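Side-chain contacts in putative alpha-galactosidase (Bacteroides fragilis, PDB 4NZJ), which probably cleaves alpha-linked galactose from the non-reducing ends of galactosides such as oligosaccharides, galactomannans and galactolipids: residues K263-K266 with L272-V275; A304-Y309 with G314-D319. All blocks are in the same frame, centred on the assembly; numbering follows the deposited sequence.

Contact 1: residues K263-K266 with L272-V275; sequences KWAK and LWRV
W273 lays one flank of its indole against A265 and K266, joining the sixth strand of the catalytic TIM barrel, 272-274, to the loop that leads into it from strand 250-254. The backbones come nearest at A265 and W273, whose CA atoms are 6.6 Å apart, and both CA-CB bonds point into the gap. The tryptophan makes its first contact at CB, with W273 CB 3.7 Å from A265 CB. Its CG then sits between the backbone N and the carbonyl carbon (chi1 45°), a setting that sends the indole along the loop instead of straight across it. With the ring plane turned almost square to the CA-CB-CG plane (chi2 86°), the six-membered ring extends past A265 toward K266. W273 CD2 still lies 3.7 Å from A265 CB, and W273 CE3 is closest of all, 3.4 Å from A265 CB. At W273 CZ3 the partner changes: K266 CB is 3.7 Å away and K266 N equally near. This flank ends with W273 CH2 3.9 Å from K266 CB. Both CB atoms approach the ring obliquely. No hydrogen bond spans the two segments; the contact rests on the apolar pair of the A265 methyl and the indole, with the base of K266 beside it. The rest of the lysine, an extended chain, leads away to hydrogen-bond P312 O through NZ. Beyond the contact, W273 also touches W262 and, on the neighbouring strand, V253. At the indole nitrogen, W273 NE1 donates to N316 OD1.

Contact 2: residues A304-Y309 with G314-D319; sequences APLSEY and GWNDPD
The carboxamide of N316 points its ND2 at L306 O, and N316 ND2 donates to L306 O over 3.0 Å. The bond is bent, with an N-H...O angle of 141°. Seen from the amide the acceptor lies nearly in plane, but seen from the carbonyl the donor stands well above the plane, 62° out of it. N316 CG lies beside the backbone N and opposite the carbonyl carbon (chi1 -70°), which carries the amide across to L306. Y309 N reaches L306 O from the opposite face, at 3.1 Å, so two donors grip this oxygen from its two sides. L306 turns its CA-CB bond toward N316, and L306 CB packs 3.6 Å from N316 ND2. Further partners hold the amide in its rotation: ND2 also donates to Q391 OE1, and the indole of contact 1 takes up OD1, consistent with the O and N as assigned. In the TIM barrel this places a buried polar residue of the seventh strand, 315-317, against the turn that follows helix 296-303, the 3-10 segment 307-309 included. Farther along that turn, Y309 leads its ring away from the strand; E308 CG lies over the centre of one ring face, L306 CA is in plane at the edge, and W262 meets the ring from outside the two segments. Near G314 a water bridges the carbonyls, donating to Y309 O at 3.0 Å and to G314 O at 2.8 Å. At the strand's end, D317 OD1 accepts from D319 N at 2.9 Å in an Asx turn, the donor approaching from above the carboxylate plane.

In the fold
Contact 1 closes before contact 2 opens along the chain, and their centres lie about 8 Å apart on the same side of the chain's centre. Each joins a barrel strand to the loop before it. Strands 272-274 and 315-317 are parallel neighbours in the eight-stranded sheet of the catalytic domain, sharing backbone hydrogen bonds such as that from D317 N to W273 O, 2.8 Å. The two contacts also pack directly, W273 CH2 lying 3.3 Å from G314 C. The loops leading into these two strands thus pack against adjacent parts of the barrel wall, and the 304-309 side also touches strand 393-397, through A304 on R394 and S307 on E393.

Contact 1: residues K263-K266 with L272-V275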
# COMPACT_ATOMS: atom_id res chain seq x y z
N LYS A 263 14.69 10.82 6.60
CA LYS A 263 15.38 11.18 7.84
C LYS A 263 14.51 11.90 8.88
O LYS A 263 14.93 12.03 10.02
CB LYS A 263 16.61 12.04 7.52
CG LYS A 263 17.60 11.30 6.64
CD LYS A 263 18.93 12.01 6.50
CE LYS A 263 19.94 11.07 5.85
NZ LYS A 263 21.18 11.76 5.43
N TRP A 264 13.33 12.37 8.49
CA TRP A 264 12.49 13.15 9.41
C TRP A 264 10.97 12.92 9.37
O TRP A 264 10.27 13.33 10.29
CB TRP A 264 12.76 14.64 9.23
CG TRP A 264 12.57 15.16 7.83
CD1 TRP A 264 13.56 15.40 6.90
CD2 TRP A 264 11.34 15.55 7.20
NE1 TRP A 264 13.01 15.89 5.75
CE2 TRP A 264 11.65 16.00 5.90
CE3 TRP A 264 10.00 15.56 7.62
CZ2 TRP A 264 10.67 16.44 5.01
CZ3 TRP A 264 9.03 16.01 6.72
CH2 TRP A 264 9.38 16.44 5.43
N ALA A 265 10.45 12.30 8.32
CA ALA A 265 8.99 12.25 8.15
C ALA A 265 8.33 11.44 9.26
O ALA A 265 7.30 11.85 9.80
CB ALA A 265 8.61 11.70 6.78
N LYS A 266 8.92 10.31 9.62
CA LYS A 266 8.34 9.48 10.68
C LYS A 266 8.34 10.24 12.00
O LYS A 266 7.38 10.18 12.78
CB LYS A 266 9.08 8.16 10.82
CG LYS A 266 8.30 7.16 11.67
CD LYS A 266 9.05 5.85 11.87
CE LYS A 266 8.18 4.87 12.65
NZ LYS A 266 8.89 3.58 12.88
N LEU A 272 4.11 7.32 5.91
CA LEU A 272 4.77 7.03 4.64
C LEU A 272 5.18 8.36 4.04
O LEU A 272 4.58 9.40 4.34
CB LEU A 272 3.87 6.26 3.68
CG LEU A 272 2.52 6.86 3.24
CD1 LEU A 272 2.02 6.23 1.95
CD2 LEU A 272 1.46 6.70 4.33
N TRP A 273 6.20 8.33 3.19
CA TRP A 273 6.72 9.55 2.60
C TRP A 273 7.25 9.27 1.20
O TRP A 273 7.94 8.28 0.97
CB TRP A 273 7.84 10.14 3.47
CG TRP A 273 8.81 9.11 3.92
CD1 TRP A 273 9.91 8.65 3.24
CD2 TRP A 273 8.76 8.38 5.14
NE1 TRP A 273 10.54 7.68 3.97
CE2 TRP A 273 9.85 7.49 5.15
CE3 TRP A 273 7.88 8.38 6.24
CZ2 TRP A 273 10.11 6.62 6.21
CZ3 TRP A 273 8.14 7.51 7.30
CH2 TRP A 273 9.24 6.65 7.27
N ARG A 274 6.91 10.15 0.27
CA ARG A 274 7.39 10.02 -1.09
C ARG A 274 8.91 10.21 -1.12
O ARG A 274 9.45 11.14 -0.51
CB ARG A 274 6.67 11.02 -1.99
CG ARG A 274 5.22 10.63 -2.28
CD ARG A 274 5.12 9.60 -3.40
NE ARG A 274 5.70 10.21 -4.59
CZ ARG A 274 5.09 11.10 -5.37
NH1 ARG A 274 3.81 11.43 -5.19
NH2 ARG A 274 5.77 11.64 -6.37
N VAL A 275 9.60 9.32 -1.82
CA VAL A 275 11.06 9.38 -1.93
C VAL A 275 11.53 10.00 -3.25
O VAL A 275 12.73 10.22 -3.42
CB VAL A 275 11.73 7.99 -1.76
CG1 VAL A 275 11.42 7.43 -0.39
CG2 VAL A 275 11.31 7.02 -2.86

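Contact 2: residues A304-Y309 with G314-D319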
# COMPACT_ATOMS: atom_id res chain seq x y z
N ALA A 304 16.53 2.11 -3.62
CA ALA A 304 17.45 1.01 -3.25
C ALA A 304 18.27 1.27 -1.98
O ALA A 304 18.32 0.40 -1.11
CB ALA A 304 18.37 0.65 -4.40
N PRO A 305 18.92 2.44 -1.87
CA PRO A 305 19.76 2.64 -0.67
C PRO A 305 19.01 3.11 0.59
O PRO A 305 19.66 3.42 1.60
CB PRO A 305 20.76 3.70 -1.12
CG PRO A 305 20.03 4.49 -2.15
CD PRO A 305 19.14 3.51 -2.86
N LEU A 306 17.68 3.14 0.56
CA LEU A 306 16.90 3.71 1.66
C LEU A 306 16.26 2.69 2.62
O LEU A 306 15.47 3.07 3.47
CB LEU A 306 15.80 4.61 1.09
CG LEU A 306 16.30 5.72 0.16
CD1 LEU A 306 15.12 6.54 -0.33
CD2 LEU A 306 17.33 6.60 0.84
N SER A 307 16.64 1.41 2.51
CA SER A 307 16.00 0.36 3.29
C SER A 307 16.05 0.60 4.80
O SER A 307 15.09 0.30 5.51
CB SER A 307 16.62 -1.00 2.95
OG SER A 307 18.02 -1.00 3.16
N GLU A 308 17.15 1.14 5.31
CA GLU A 308 17.31 1.34 6.76
C GLU A 308 16.27 2.27 7.38
O GLU A 308 16.02 2.22 8.58
CB GLU A 308 18.71 1.84 7.10
CG GLU A 308 18.91 3.34 6.89
CD GLU A 308 20.37 3.76 6.95
OE1 GLU A 308 21.10 3.53 5.95
OE2 GLU A 308 20.78 4.34 7.98
N TYR A 309 15.66 3.13 6.56
CA TYR A 309 14.72 4.13 7.06
C TYR A 309 13.28 3.63 7.11
O TYR A 309 12.40 4.33 7.63
CB TYR A 309 14.80 5.38 6.20
CG TYR A 309 16.20 5.94 6.12
CD1 TYR A 309 16.75 6.63 7.20
CD2 TYR A 309 16.99 5.76 4.98
CE1 TYR A 309 18.04 7.14 7.13
CE2 TYR A 309 18.28 6.27 4.91
CZ TYR A 309 18.80 6.95 5.99
OH TYR A 309 20.08 7.45 5.93
N GLY A 314 6.23 3.34 9.14
CA GLY A 314 7.06 4.33 8.48
C GLY A 314 7.66 3.77 7.21
O GLY A 314 8.73 3.19 7.25
N TRP A 315 6.96 3.96 6.09
CA TRP A 315 7.33 3.35 4.82
C TRP A 315 7.87 4.35 3.79
O TRP A 315 7.36 5.47 3.68
CB TRP A 315 6.10 2.63 4.23
CG TRP A 315 5.44 1.74 5.22
CD1 TRP A 315 4.27 1.98 5.89
CD2 TRP A 315 5.92 0.48 5.70
NE1 TRP A 315 3.99 0.93 6.74
CE2 TRP A 315 4.99 0.00 6.65
CE3 TRP A 315 7.05 -0.30 5.41
CZ2 TRP A 315 5.15 -1.22 7.30
CZ3 TRP A 315 7.21 -1.52 6.08
CH2 TRP A 315 6.26 -1.96 7.01
N ASN A 316 8.89 3.92 3.05
CA ASN A 316 9.32 4.66 1.87
C ASN A 316 8.28 4.46 0.78
O ASN A 316 7.92 3.33 0.46
CB ASN A 316 10.67 4.17 1.36
CG ASN A 316 11.83 4.53 2.28
OD1 ASN A 316 11.99 5.69 2.67
ND2 ASN A 316 12.67 3.54 2.59
N ASP A 317 7.81 5.56 0.19
CA ASP A 317 6.75 5.52 -0.82
C ASP A 317 7.34 5.82 -2.20
O ASP A 317 7.68 6.97 -2.49
CB ASP A 317 5.67 6.53 -0.42
CG ASP A 317 4.50 6.57 -1.38
OD1 ASP A 317 4.44 5.79 -2.36
OD2 ASP A 317 3.61 7.43 -1.14
N PRO A 318 7.46 4.80 -3.06
CA PRO A 318 7.99 4.99 -4.41
C PRO A 318 6.91 5.35 -5.44
O PRO A 318 7.12 5.19 -6.65
CB PRO A 318 8.60 3.62 -4.73
CG PRO A 318 7.75 2.66 -3.97
CD PRO A 318 7.14 3.39 -2.81
N ASP A 319 5.77 5.84 -4.95
CA ASP A 319 4.65 6.29 -5.77
C ASP A 319 3.80 5.10 -6.26
O ASP A 319 4.04 3.94 -5.92
CB ASP A 319 5.10 7.23 -6.91
CG ASP A 319 4.01 8.24 -7.33
OD1 ASP A 319 2.86 8.18 -6.82
OD2 ASP A 319 4.29 9.10 -8.20
O HOH W 1 10.29 3.49 9.56